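Local coordinates for protein epimerase (Methylomonas sp. DH-1, PDB 7CJ5) that catalyses the manganese-dependent epimerisation of ketoses at C3, most actively on L-ribulose and also interconverting D-allulose and D-fructose, at residues Gly117-Pro122 with Tyr157-Met162; Gly110-Ala115 with Ile149-Val154; Ala33-Asp38 with Asp273-Ala278. All coordinates share one frame; numbering follows the deposited sequence.

Contact 1 of 3, residues Gly117-Pro122 with Tyr157-Met162. With FUD (D-fructose), chain D.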
loop_
_atom_site.group_PDB
_atom_site.type_symbol
_atom_site.label_atom_id
_atom_site.label_comp_id
_atom_site.label_asym_id
_atom_site.label_seq_id
_atom_site.Cartn_x
_atom_site.Cartn_y
_atom_site.Cartn_z
ATOM N N GLY A 117 0.521 10.768 -3.838
ATOM C CA GLY A 117 1.859 10.160 -3.782
ATOM C C GLY A 117 2.394 10.022 -2.372
ATOM O O GLY A 117 1.637 10.242 -1.410
ATOM N N LYS A 118 3.676 9.670 -2.273
ATOM C CA LYS A 118 4.315 9.217 -1.016
ATOM C C LYS A 118 4.918 10.418 -0.283
ATOM O O LYS A 118 6.042 10.828 -0.622
ATOM C CB LYS A 118 5.394 8.184 -1.327
ATOM C CG LYS A 118 5.844 7.340 -0.142
ATOM C CD LYS A 118 6.871 6.294 -0.539
ATOM C CE LYS A 118 7.305 5.416 0.617
ATOM N NZ LYS A 118 8.158 6.162 1.560
ATOM N N TYR A 119 4.217 10.930 0.719
ATOM C CA TYR A 119 4.729 12.023 1.573
ATOM C C TYR A 119 5.896 11.461 2.377
ATOM O O TYR A 119 5.887 10.286 2.728
ATOM C CB TYR A 119 3.603 12.588 2.437
ATOM C CG TYR A 119 2.667 13.517 1.704
ATOM C CD1 TYR A 119 1.479 13.063 1.156
ATOM C CD2 TYR A 119 2.965 14.861 1.565
ATOM C CE1 TYR A 119 0.603 13.924 0.512
ATOM C CE2 TYR A 119 2.099 15.735 0.925
ATOM C CZ TYR A 119 0.915 15.267 0.386
ATOM O OH TYR A 119 0.055 16.136 -0.235
ATOM N N PRO A 120 6.942 12.275 2.637
ATOM C CA PRO A 120 8.113 11.835 3.399
ATOM C C PRO A 120 7.927 11.849 4.924
ATOM O O PRO A 120 8.829 11.432 5.630
ATOM C CB PRO A 120 9.175 12.874 2.993
ATOM C CG PRO A 120 8.375 14.133 2.725
ATOM C CD PRO A 120 7.072 13.651 2.128
ATOM N N GLY A 121 6.768 12.317 5.392
ATOM C CA GLY A 121 6.472 12.459 6.824
ATOM C C GLY A 121 4.988 12.689 7.064
ATOM O O GLY A 121 4.227 12.910 6.125
ATOM N N PRO A 122 4.550 12.620 8.336
ATOM C CA PRO A 122 3.140 12.785 8.676
ATOM C C PRO A 122 2.668 14.210 8.366
ATOM O O PRO A 122 3.487 15.123 8.336
ATOM C CB PRO A 122 3.076 12.486 10.188
ATOM C CG PRO A 122 4.489 12.688 10.686
ATOM C CD PRO A 122 5.400 12.380 9.513
ATOM N N TYR A 157 0.681 5.216 1.310
ATOM C CA TYR A 157 1.743 5.514 0.312
ATOM C C TYR A 157 1.252 6.543 -0.719
ATOM O O TYR A 157 2.056 6.955 -1.562
ATOM C CB TYR A 157 2.186 4.232 -0.389
ATOM C CG TYR A 157 2.646 3.128 0.529
ATOM C CD1 TYR A 157 3.857 3.200 1.194
ATOM C CD2 TYR A 157 1.867 2.005 0.736
ATOM C CE1 TYR A 157 4.289 2.184 2.038
ATOM C CE2 TYR A 157 2.281 0.985 1.576
ATOM C CZ TYR A 157 3.503 1.060 2.213
ATOM O OH TYR A 157 3.895 0.035 3.029
ATOM N N GLU A 158 -0.023 6.935 -0.674
ATOM C CA GLU A 158 -0.617 7.840 -1.695
ATOM C C GLU A 158 -1.199 9.106 -1.061
ATOM O O GLU A 158 -1.451 10.064 -1.824
ATOM C CB GLU A 158 -1.644 7.089 -2.538
ATOM C CG GLU A 158 -1.021 5.972 -3.364
ATOM C CD GLU A 158 -1.946 5.369 -4.402
ATOM O OE1 GLU A 158 -2.888 6.073 -4.824
ATOM O OE2 GLU A 158 -1.735 4.192 -4.769
ATOM N N THR A 159 -1.388 9.128 0.261
ATOM C CA THR A 159 -1.687 10.356 1.049
ATOM C C THR A 159 -1.325 10.126 2.518
ATOM O O THR A 159 -1.343 8.950 2.957
ATOM C CB THR A 159 -3.167 10.767 0.980
ATOM O OG1 THR A 159 -3.296 12.045 1.612
ATOM C CG2 THR A 159 -4.076 9.772 1.677
ATOM N N ASN A 160 -1.056 11.214 3.241
ATOM C CA ASN A 160 -0.853 11.233 4.715
ATOM C C ASN A 160 -2.037 11.926 5.403
ATOM O O ASN A 160 -1.982 12.135 6.642
ATOM C CB ASN A 160 0.476 11.898 5.084
ATOM C CG ASN A 160 0.613 13.334 4.616
ATOM O OD1 ASN A 160 -0.289 13.892 3.996
ATOM N ND2 ASN A 160 1.741 13.947 4.934
ATOM N N ILE A 161 -3.088 12.279 4.659
ATOM C CA ILE A 161 -4.203 13.094 5.226
ATOM C C ILE A 161 -5.273 12.174 5.812
ATOM O O ILE A 161 -5.651 12.387 6.978
ATOM C CB ILE A 161 -4.765 14.060 4.169
ATOM C CG1 ILE A 161 -3.721 15.119 3.796
ATOM C CG2 ILE A 161 -6.065 14.687 4.651
ATOM C CD1 ILE A 161 -3.402 16.077 4.923
ATOM N N MET A 162 -5.760 11.206 5.035
ATOM C CA MET A 162 -6.827 10.278 5.487
ATOM C C MET A 162 -6.699 8.957 4.737
ATOM O O MET A 162 -6.645 8.968 3.491
ATOM C CB MET A 162 -8.218 10.876 5.274
ATOM C CG MET A 162 -8.375 11.569 3.956
ATOM S SD MET A 162 -9.887 12.551 3.927
ATOM C CE MET A 162 -10.611 11.821 2.471
HETATM C C1 FUD D . -5.000 5.988 -7.203
HETATM C C2 FUD D . -6.485 5.803 -7.351
HETATM C C3 FUD D . -7.188 6.558 -8.451
HETATM C C4 FUD D . -6.655 7.972 -8.328
HETATM C C5 FUD D . -6.946 8.955 -9.460
HETATM C C6 FUD D . -7.682 8.398 -10.662
HETATM O O1 FUD D . -4.428 4.916 -6.451
HETATM O O2 FUD D . -7.090 5.051 -6.599
HETATM O O3 FUD D . -8.607 6.520 -8.272
HETATM O O4 FUD D . -7.174 8.441 -7.098
HETATM O O5 FUD D . -7.621 10.096 -8.933
HETATM O O6 FUD D . -7.816 9.475 -11.628
#
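The carboxamide of Asn-160 lies flat over one face of the Tyr-119 ring, the two planes only 8° apart. Its oxygen sits toward the rim of the ring, with OD1 of Asn-160 3.4 Å from CD1 of Tyr-119, while its nitrogen lies over the root of the ring, ND2 of Asn-160 being 3.4 Å from CG of Tyr-119. At the ring edge, near its plane, comes CA of Thr-159. The second ring, that of Tyr-157, is met at its edge by the lysine chain running alongside it, CE of Lys-118 standing 4.1 Å from CD1 of Tyr-157. Asn-160 has CG between its own backbone N and carbonyl carbon (chi1 59°), which places the amide over the tyrosine. ND2 of Asn-160 donates to O of Gly-121 over 2.9 Å, nearly straight at 161° and in the plane of both amide and carbonyl, so stack and bond together fix the amide's rotation. At the other end of the contact, N of Gly-117 donates to O of Glu-158 at 2.9 Å. The two segments are loops at the C-terminal ends of barrel strands 107-112 and 148-152. Tyr-119 OH reaches past the stack to Asp-77 and the backbone N of Ala-115. Across the dimer interface, Lys-118 NZ bonds to Thr-260 O of the second subunit and Tyr-157 OH to Glu-158 OE2 of that subunit; in return, OE2 of this chain's Glu-158 meets Tyr-157 OH of the second subunit. OE1 of the same Glu-158, in this chain, accepts from O1 of D-fructose at 2.5 Å. One glutamate thus grips sugar and partner subunit at once, a link through which dimer formation probably helps to position the residue that binds the sugar.

Contact 2 of 3, residues Gly110-Ala115 with Ile149-Val154. With MN (manganese (II) ion), chain C; FUD (D-fructose), chain D.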
loop_
_atom_site.group_PDB
_atom_site.type_symbol
_atom_site.label_atom_id
_atom_site.label_comp_id
_atom_site.label_asym_id
_atom_site.label_seq_id
_atom_site.Cartn_x
_atom_site.Cartn_y
_atom_site.Cartn_z
ATOM N N GLY A 110 -11.838 11.586 -6.346
ATOM C CA GLY A 110 -10.408 11.243 -6.346
ATOM C C GLY A 110 -9.643 12.018 -5.290
ATOM O O GLY A 110 -10.259 12.486 -4.296
ATOM N N VAL A 111 -8.333 12.132 -5.480
ATOM C CA VAL A 111 -7.412 12.739 -4.479
ATOM C C VAL A 111 -7.341 14.236 -4.791
ATOM O O VAL A 111 -6.320 14.715 -5.308
ATOM C CB VAL A 111 -6.057 12.008 -4.461
ATOM C CG1 VAL A 111 -5.148 12.507 -3.343
ATOM C CG2 VAL A 111 -6.265 10.506 -4.320
ATOM N N ILE A 112 -8.443 14.931 -4.502
ATOM C CA ILE A 112 -8.645 16.372 -4.831
ATOM C C ILE A 112 -8.192 17.234 -3.639
ATOM O O ILE A 112 -8.204 18.469 -3.783
ATOM C CB ILE A 112 -10.112 16.632 -5.235
ATOM C CG1 ILE A 112 -11.105 16.177 -4.163
ATOM C CG2 ILE A 112 -10.414 15.987 -6.575
ATOM C CD1 ILE A 112 -12.562 16.529 -4.470
ATOM N N TYR A 113 -7.793 16.610 -2.521
ATOM C CA TYR A 113 -7.568 17.280 -1.210
ATOM C C TYR A 113 -6.071 17.307 -0.845
ATOM O O TYR A 113 -5.726 17.853 0.197
ATOM C CB TYR A 113 -8.380 16.584 -0.115
ATOM C CG TYR A 113 -8.079 15.110 -0.008
ATOM C CD1 TYR A 113 -7.034 14.654 0.774
ATOM C CD2 TYR A 113 -8.802 14.176 -0.734
ATOM C CE1 TYR A 113 -6.716 13.309 0.845
ATOM C CE2 TYR A 113 -8.498 12.825 -0.676
ATOM C CZ TYR A 113 -7.453 12.388 0.122
ATOM O OH TYR A 113 -7.133 11.062 0.194
ATOM N N CYS A 114 -5.198 16.738 -1.678
ATOM C CA CYS A 114 -3.733 16.707 -1.437
ATOM C C CYS A 114 -3.018 16.248 -2.708
ATOM O O CYS A 114 -3.703 15.862 -3.677
ATOM C CB CYS A 114 -3.390 15.752 -0.295
ATOM S SG CYS A 114 -3.597 14.008 -0.746
ATOM N N ALA A 115 -1.690 16.280 -2.697
ATOM C CA ALA A 115 -0.851 15.709 -3.773
ATOM C C ALA A 115 -0.937 14.182 -3.681
ATOM O O ALA A 115 -0.719 13.633 -2.588
ATOM C CB ALA A 115 0.563 16.210 -3.654
ATOM N N ILE A 149 -18.686 16.915 -4.686
ATOM C CA ILE A 149 -17.269 16.484 -4.567
ATOM C C ILE A 149 -17.212 15.276 -3.625
ATOM O O ILE A 149 -17.898 15.284 -2.576
ATOM C CB ILE A 149 -16.348 17.643 -4.143
ATOM C CG1 ILE A 149 -16.601 18.126 -2.714
ATOM C CG2 ILE A 149 -16.448 18.793 -5.135
ATOM C CD1 ILE A 149 -15.433 18.899 -2.128
ATOM N N ASP A 150 -16.447 14.255 -4.021
ATOM C CA ASP A 150 -16.299 12.986 -3.270
ATOM C C ASP A 150 -14.804 12.803 -3.006
ATOM O O ASP A 150 -14.046 12.658 -3.986
ATOM C CB ASP A 150 -16.935 11.825 -4.037
ATOM C CG ASP A 150 -18.231 12.227 -4.719
ATOM O OD1 ASP A 150 -19.274 12.228 -4.042
ATOM O OD2 ASP A 150 -18.180 12.567 -5.920
ATOM N N LEU A 151 -14.407 12.853 -1.735
ATOM C CA LEU A 151 -12.986 12.837 -1.308
ATOM C C LEU A 151 -12.534 11.383 -1.180
ATOM O O LEU A 151 -13.067 10.656 -0.302
ATOM C CB LEU A 151 -12.851 13.562 0.026
ATOM C CG LEU A 151 -13.461 14.959 0.084
ATOM C CD1 LEU A 151 -13.247 15.564 1.452
ATOM C CD2 LEU A 151 -12.880 15.867 -0.975
ATOM N N GLU A 152 -11.613 10.974 -2.047
ATOM C CA GLU A 152 -11.183 9.563 -2.151
ATOM C C GLU A 152 -10.153 9.254 -1.069
ATOM O O GLU A 152 -9.019 9.738 -1.164
ATOM C CB GLU A 152 -10.587 9.247 -3.514
ATOM C CG GLU A 152 -10.435 7.754 -3.720
ATOM C CD GLU A 152 -9.786 7.342 -5.028
ATOM O OE1 GLU A 152 -9.449 8.232 -5.826
ATOM O OE2 GLU A 152 -9.639 6.120 -5.245
ATOM N N VAL A 153 -10.544 8.429 -0.099
ATOM C CA VAL A 153 -9.613 7.889 0.926
ATOM C C VAL A 153 -8.639 6.960 0.195
ATOM O O VAL A 153 -9.109 6.056 -0.522
ATOM C CB VAL A 153 -10.398 7.193 2.051
ATOM C CG1 VAL A 153 -9.478 6.467 3.012
ATOM C CG2 VAL A 153 -11.263 8.206 2.792
ATOM N N VAL A 154 -7.333 7.192 0.331
ATOM C CA VAL A 154 -6.312 6.321 -0.317
ATOM C C VAL A 154 -5.303 5.874 0.742
ATOM O O VAL A 154 -5.313 6.413 1.874
ATOM C CB VAL A 154 -5.662 6.971 -1.557
ATOM C CG1 VAL A 154 -6.710 7.249 -2.629
ATOM C CG2 VAL A 154 -4.873 8.236 -1.244
HETATM MN MN MN C . -9.302 4.936 -6.840
HETATM C C1 FUD D . -5.000 5.988 -7.203
HETATM C C2 FUD D . -6.485 5.803 -7.351
HETATM C C3 FUD D . -7.188 6.558 -8.451
HETATM C C4 FUD D . -6.655 7.972 -8.328
HETATM C C5 FUD D . -6.946 8.955 -9.460
HETATM C C6 FUD D . -7.682 8.398 -10.662
HETATM O O1 FUD D . -4.428 4.916 -6.451
HETATM O O2 FUD D . -7.090 5.051 -6.599
HETATM O O3 FUD D . -8.607 6.520 -8.272
HETATM O O4 FUD D . -7.174 8.441 -7.098
HETATM O O5 FUD D . -7.621 10.096 -8.933
HETATM O O6 FUD D . -7.816 9.475 -11.628
#
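Ile-112 lays its CD1 against the side chain of Leu-151, crossing it at about a right angle with CD1 of Ile-112 3.6 Å from CD2 of Leu-151. The same methyl touches CB of Ile-149, and Met-135 of helix 125-143 packs on both Ile-112 and Leu-151, so this is the layer between barrel strands and helix in the beta-alpha-beta unit 107-112, 125-143, 148-152. Tyr-113 continues it, CD2 near CB of Leu-151. With CG set between its backbone N and carbonyl carbon (chi1 56°), the phenol reaches the backbone at Glu-152, where OH of Tyr-113 donates to O of Glu-152 at 2.7 Å. This oxygen lies at the edge of the ring, in its plane, although the hydroxyl is tilted 27° from the carbonyl plane. N of Glu-152 is held too, donating to O of Gly-110 at 3.0 Å, so both backbone polar groups of the glutamate are engaged by segment 110-115. A phenylalanine in place of Tyr-113 would probably leave the buried carbonyl of Glu-152 without this hydroxyl and the backbone that carries the metal-binding carboxylate less firmly placed. Nearer the sugar, CG2 of Val-111 meets CG1 of Val-154 at 3.7 Å. From the fixed backbone the Glu-152 chain runs out extended, and its carboxylate divides its work: OE2 of Glu-152 binds manganese at 2.0 Å, while OE1 of Glu-152 accepts from O4 of D-fructose at 2.6 Å. Asp-185, His-211 and Glu-246 complete the protein ligands, and the sugar chelates the metal through O2 and O3, the oxygens on C2 and C3. The carboxylate thus joins metal and substrate beside the epimerised carbon, consistent with Glu-152 acting as a proton donor/acceptor, as in related epimerases.

Contact 3 of 3, residues Ala33-Asp38 with Asp273-Ala278. With MG (magnesium ion), chain E; BDF (beta-D-fructopyranose), chain F.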
loop_
_atom_site.group_PDB
_atom_site.type_symbol
_atom_site.label_atom_id
_atom_site.label_comp_id
_atom_site.label_asym_id
_atom_site.label_seq_id
_atom_site.Cartn_x
_atom_site.Cartn_y
_atom_site.Cartn_z
ATOM N N ALA A 33 -18.024 2.676 -23.305
ATOM C CA ALA A 33 -19.330 2.401 -23.955
ATOM C C ALA A 33 -19.392 0.918 -24.323
ATOM O O ALA A 33 -20.390 0.238 -23.973
ATOM C CB ALA A 33 -19.529 3.280 -25.166
ATOM N N ARG A 34 -18.346 0.431 -24.989
ATOM C CA ARG A 34 -18.287 -0.952 -25.526
ATOM C C ARG A 34 -18.422 -1.971 -24.389
ATOM O O ARG A 34 -19.065 -3.024 -24.595
ATOM C CB ARG A 34 -16.956 -1.143 -26.250
ATOM C CG ARG A 34 -16.611 -2.596 -26.502
ATOM C CD ARG A 34 -17.469 -3.214 -27.580
ATOM N NE ARG A 34 -16.806 -4.452 -27.921
ATOM C CZ ARG A 34 -17.006 -5.579 -27.276
ATOM N NH1 ARG A 34 -17.912 -5.629 -26.317
ATOM N NH2 ARG A 34 -16.333 -6.657 -27.620
ATOM N N ALA A 35 -17.810 -1.682 -23.237
ATOM C CA ALA A 35 -17.760 -2.602 -22.081
ATOM C C ALA A 35 -19.109 -2.599 -21.358
ATOM O O ALA A 35 -19.296 -3.473 -20.502
ATOM C CB ALA A 35 -16.636 -2.228 -21.153
ATOM N N GLY A 36 -19.979 -1.628 -21.669
ATOM C CA GLY A 36 -21.371 -1.560 -21.183
ATOM C C GLY A 36 -21.528 -0.626 -19.998
ATOM O O GLY A 36 -22.604 -0.656 -19.343
ATOM N N TYR A 37 -20.510 0.186 -19.718
ATOM C CA TYR A 37 -20.551 1.222 -18.657
ATOM C C TYR A 37 -21.543 2.325 -19.036
ATOM O O TYR A 37 -21.795 2.550 -20.237
ATOM C CB TYR A 37 -19.155 1.778 -18.387
ATOM C CG TYR A 37 -18.216 0.769 -17.779
ATOM C CD1 TYR A 37 -18.275 0.469 -16.427
ATOM C CD2 TYR A 37 -17.311 0.073 -18.561
ATOM C CE1 TYR A 37 -17.426 -0.463 -15.858
ATOM C CE2 TYR A 37 -16.456 -0.867 -18.010
ATOM C CZ TYR A 37 -16.509 -1.133 -16.652
ATOM O OH TYR A 37 -15.686 -2.069 -16.101
ATOM N N ASP A 38 -22.111 2.957 -18.006
ATOM C CA ASP A 38 -23.085 4.073 -18.107
ATOM C C ASP A 38 -22.337 5.396 -18.289
ATOM O O ASP A 38 -22.919 6.338 -18.884
ATOM C CB ASP A 38 -23.958 4.130 -16.852
ATOM C CG ASP A 38 -24.686 2.829 -16.588
ATOM O OD1 ASP A 38 -25.418 2.387 -17.492
ATOM O OD2 ASP A 38 -24.521 2.278 -15.482
ATOM N N ASP A 273 -10.944 -6.503 -22.675
ATOM C CA ASP A 273 -11.185 -7.782 -21.953
ATOM C C ASP A 273 -11.296 -7.514 -20.449
ATOM O O ASP A 273 -12.245 -8.032 -19.806
ATOM C CB ASP A 273 -10.071 -8.790 -22.240
ATOM C CG ASP A 273 -10.160 -9.384 -23.629
ATOM O OD1 ASP A 273 -11.237 -9.281 -24.229
ATOM O OD2 ASP A 273 -9.151 -9.929 -24.097
ATOM N N LEU A 274 -10.352 -6.745 -19.911
ATOM C CA LEU A 274 -10.282 -6.459 -18.453
ATOM C C LEU A 274 -11.549 -5.733 -18.006
ATOM O O LEU A 274 -12.167 -6.183 -17.011
ATOM C CB LEU A 274 -9.053 -5.611 -18.142
ATOM C CG LEU A 274 -8.983 -5.103 -16.702
ATOM C CD1 LEU A 274 -8.630 -6.231 -15.759
ATOM C CD2 LEU A 274 -7.979 -3.973 -16.568
ATOM N N ALA A 275 -11.894 -4.641 -18.687
ATOM C CA ALA A 275 -13.005 -3.732 -18.314
ATOM C C ALA A 275 -14.350 -4.444 -18.479
ATOM O O ALA A 275 -15.232 -4.211 -17.629
ATOM C CB ALA A 275 -12.945 -2.476 -19.144
ATOM N N GLY A 276 -14.508 -5.249 -19.538
ATOM C CA GLY A 276 -15.721 -6.056 -19.792
ATOM C C GLY A 276 -15.943 -7.077 -18.691
ATOM O O GLY A 276 -17.056 -7.118 -18.119
ATOM N N LYS A 277 -14.916 -7.870 -18.389
ATOM C CA LYS A 277 -14.951 -8.883 -17.304
ATOM C C LYS A 277 -15.205 -8.190 -15.956
ATOM O O LYS A 277 -15.944 -8.745 -15.125
ATOM C CB LYS A 277 -13.631 -9.656 -17.259
ATOM C CG LYS A 277 -13.332 -10.515 -18.480
ATOM C CD LYS A 277 -14.152 -11.767 -18.550
ATOM C CE LYS A 277 -13.606 -12.777 -19.539
ATOM N NZ LYS A 277 -14.470 -13.976 -19.604
ATOM N N ALA A 278 -14.600 -7.026 -15.725
ATOM C CA ALA A 278 -14.741 -6.295 -14.445
ATOM C C ALA A 278 -16.212 -5.928 -14.241
ATOM O O ALA A 278 -16.723 -6.141 -13.122
ATOM C CB ALA A 278 -13.868 -5.072 -14.423
HETATM MG MG MG E . -11.298 -9.225 -26.630
HETATM C C1 BDF F . -27.939 0.231 -12.769
HETATM C C2 BDF F . -28.388 -0.168 -14.167
HETATM C C3 BDF F . -27.666 0.639 -15.260
HETATM C C4 BDF F . -28.286 0.340 -16.620
HETATM C C5 BDF F . -29.775 0.639 -16.589
HETATM C C6 BDF F . -30.425 -0.145 -15.466
HETATM O O1 BDF F . -28.468 -0.698 -11.833
HETATM O O2 BDF F . -28.130 -1.532 -14.394
HETATM O O3 BDF F . -26.285 0.295 -15.263
HETATM O O4 BDF F . -27.644 1.110 -17.637
HETATM O O5 BDF F . -29.992 2.037 -16.375
HETATM O O6 BDF F . -29.791 0.112 -14.200
HETATM O O HOH W 1 -19.242 -6.229 -19.353
HETATM O O HOH W 2 -11.975 -9.559 -28.559
HETATM O O HOH W 3 -9.382 -10.363 -26.439
HETATM O O HOH W 4 -10.448 -7.421 -26.981
#
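Ala-35 and Gly-276 bring the two backbones together, their CA atoms 4.6 Å apart where the last turn of helix 22-35 meets helix 271-286. Small residues permit this approach: the CB of Ala-35 rests 4.0 Å from N of Gly-276 and 4.2 Å from CB of Ala-275. Just beyond, Gly-36 takes a positive phi (99°) in a Schellman motif that ends the first helix and turns the chain toward Tyr-37. There a chi1 of -67° leaves CG of Tyr-37 beside the backbone N and sends the ring across to the second helix. CE2 of Tyr-37 lies 4.0 Å from CB of Ala-275, and OH of Tyr-37 donates to O of Ala-275 at 2.7 Å, tilted 20° from the carbonyl plane. The methyl of Ala-278, one turn on, also touches this hydroxyl. A water adds a second polar link, donating to O of Ala-35 at 3.0 Å and to O of Gly-276 at 2.7 Å. At the margin Asp-38 takes hydrogen bonds from O3 and O4 of a fructopyranose. In the barrel, Phe-245 of strand 242-245 touches Tyr-37 and Ala-278, while Tyr-9 of strand 8-12 also packs on Tyr-37, so the contact joins the first helix to the C-terminal one outside the seam between the first and last strands.

How the contacts relate
All three contacts belong to one eight-stranded parallel TIM barrel. Contacts 1 and 2 interlock along the chain, in the order 110-115, 117-122, 149-154, 157-162: contact 2 lies on strands 107-112 and 148-152 at the metal site, and contact 1 on the loops that follow them, at the dimer interface. Their centres are 12 Å apart and they touch, Thr-159 packing on Cys-114, Tyr-113 and Val-154; both reach the same D-fructose. Contact 3 pairs residues before and after all of these, its centre 32 Å from that of contact 1 and 25 Å from that of contact 2. Lying across the chain's centre from contact 1, it joins the first and last helices where the barrel closes, well away from the manganese site and its D-fructose.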